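Side-chain contact in Lmo0651 protein (PDB 6EP3), which controls expression of the Listeria monocytogenes Agr system as a transcriptional activator of the GntR family and mediates virulence, probably by binding specific regulatory DNA: residues V150-V153 with K154-F158. Sequence-based numbering, arbitrary orientation.
Sequences VRIV and KQIFF
The amide N of Phe157 reaches the carbonyl O of Val153 at 2.9 Å, and Lys154 N meets Val150 O at the same length. Between these two bonds, Gln155 N donates to Arg151 O and Ile156 N to Ile152 O, so four successive i to i+4 bonds tie one helical turn to the next. Their N-H...O angles range from 150° at Val150 O to 160° at Ile152 O.

What such spacing does for side chains is clearest at Val153 and Phe157, which run alongside each other off the same flank of the helix. CG1 of Val153 sits over one face of the phenyl ring in a CH-pi contact, 3.9 Å from the ring centroid and 29° off its normal; its closest ring atom is Phe157 CE2, at 3.5 Å. The methyl owes this place to the valine's first torsion, which turns CG1 away from the backbone N (chi1 -178°) and towards the next turn, where the ring lies. Helix 147-163 belongs to the all-helical FCD domain of this GntR-family regulator, and here the pair faces inward: Phe157 stacks on His134 of helix 126-142 and touches Ile87 of helix 77-101, while Val153 packs on Phe90.

A lighter version of the pairing joins Val150 to Lys154, whose extended chain runs alongside the valine and brings CE to 4.0 Å from Val150 CG1. On another side of the helix, Ile152 CG2 approaches Ile156 CD1 more loosely, at 4.4 Å, and Ile152 packs against Ile152 of the second subunit.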
loop_
_atom_site.group_PDB
_atom_site.type_symbol
_atom_site.label_atom_id
_atom_site.label_comp_id
_atom_site.label_asym_id
_atom_site.label_seq_id
_atom_site.Cartn_x
_atom_site.Cartn_y
_atom_site.Cartn_z
ATOM N N VAL B 150 1.603 0.531 -8.339
ATOM C CA VAL B 150 1.978 1.921 -8.602
ATOM C C VAL B 150 1.457 2.841 -7.499
ATOM O O VAL B 150 2.189 3.699 -6.993
ATOM C CB VAL B 150 1.483 2.362 -9.993
ATOM C CG1 VAL B 150 1.706 3.862 -10.187
ATOM C CG2 VAL B 150 2.186 1.566 -11.083
ATOM N N ARG B 151 0.197 2.664 -7.092
ATOM C CA ARG B 151 -0.376 3.517 -6.051
ATOM C C ARG B 151 0.316 3.300 -4.709
ATOM O O ARG B 151 0.544 4.254 -3.952
ATOM C CB ARG B 151 -1.875 3.256 -5.909
ATOM C CG ARG B 151 -2.715 3.616 -7.123
ATOM C CD ARG B 151 -4.194 3.366 -6.843
ATOM N NE ARG B 151 -4.666 2.100 -7.397
ATOM C CZ ARG B 151 -5.089 1.930 -8.644
ATOM N NH1 ARG B 151 -5.103 2.952 -9.486
ATOM N NH2 ARG B 151 -5.499 0.735 -9.048
ATOM N N ILE B 152 0.643 2.046 -4.389
ATOM C CA ILE B 152 1.358 1.758 -3.146
ATOM C C ILE B 152 2.693 2.492 -3.122
ATOM O O ILE B 152 3.049 3.158 -2.138
ATOM C CB ILE B 152 1.546 0.239 -2.984
ATOM C CG1 ILE B 152 0.221 -0.434 -2.622
ATOM C CG2 ILE B 152 2.627 -0.070 -1.956
ATOM C CD1 ILE B 152 0.218 -1.928 -2.881
ATOM N N VAL B 153 3.452 2.390 -4.214
ATOM C CA VAL B 153 4.759 3.033 -4.233
ATOM C C VAL B 153 4.624 4.549 -4.273
ATOM O O VAL B 153 5.481 5.264 -3.745
ATOM C CB VAL B 153 5.593 2.494 -5.405
ATOM C CG1 VAL B 153 6.974 3.121 -5.410
ATOM C CG2 VAL B 153 5.702 0.983 -5.282
ATOM N N LYS B 154 3.539 5.070 -4.850
ATOM C CA LYS B 154 3.298 6.509 -4.780
ATOM C C LYS B 154 3.087 6.956 -3.339
ATOM O O LYS B 154 3.598 8.002 -2.920
ATOM C CB LYS B 154 2.090 6.889 -5.635
ATOM C CG LYS B 154 2.386 7.053 -7.121
ATOM C CD LYS B 154 1.132 7.472 -7.879
ATOM C CE LYS B 154 1.433 7.773 -9.340
ATOM N NZ LYS B 154 0.204 8.128 -10.111
ATOM N N GLN B 155 2.330 6.171 -2.569
ATOM C CA GLN B 155 2.131 6.493 -1.158
ATOM C C GLN B 155 3.455 6.450 -0.399
ATOM O O GLN B 155 3.732 7.308 0.454
ATOM C CB GLN B 155 1.131 5.516 -0.537
ATOM C CG GLN B 155 -0.299 6.015 -0.556
ATOM C CD GLN B 155 -0.506 7.250 0.292
ATOM O OE1 GLN B 155 -1.280 8.136 -0.068
ATOM N NE2 GLN B 155 0.187 7.319 1.424
ATOM N N ILE B 156 4.285 5.452 -0.706
ATOM C CA ILE B 156 5.612 5.366 -0.094
ATOM C C ILE B 156 6.441 6.603 -0.427
ATOM O O ILE B 156 7.130 7.162 0.439
ATOM C CB ILE B 156 6.332 4.087 -0.549
ATOM C CG1 ILE B 156 5.706 2.852 0.097
ATOM C CG2 ILE B 156 7.819 4.179 -0.235
ATOM C CD1 ILE B 156 6.381 1.575 -0.329
ATOM N N PHE B 157 6.417 7.027 -1.693
ATOM C CA PHE B 157 7.182 8.199 -2.105
ATOM C C PHE B 157 6.683 9.445 -1.392
ATOM O O PHE B 157 7.477 10.304 -0.988
ATOM C CB PHE B 157 7.080 8.389 -3.622
ATOM C CG PHE B 157 7.951 7.460 -4.417
ATOM C CD1 PHE B 157 9.177 7.051 -3.930
ATOM C CD2 PHE B 157 7.551 7.015 -5.667
ATOM C CE1 PHE B 157 9.991 6.201 -4.662
ATOM C CE2 PHE B 157 8.358 6.167 -6.407
ATOM C CZ PHE B 157 9.580 5.761 -5.903
ATOM N N PHE B 158 5.365 9.560 -1.233
ATOM C CA PHE B 158 4.798 10.674 -0.484
ATOM C C PHE B 158 5.349 10.702 0.933
ATOM O O PHE B 158 5.793 11.750 1.428
ATOM C CB PHE B 158 3.273 10.566 -0.464
ATOM C CG PHE B 158 2.602 11.644 0.333
ATOM C CD1 PHE B 158 2.312 11.460 1.673
ATOM C CD2 PHE B 158 2.257 12.847 -0.265
ATOM C CE1 PHE B 158 1.696 12.455 2.405
ATOM C CE2 PHE B 158 1.639 13.847 0.462
ATOM C CZ PHE B 158 1.360 13.651 1.797
#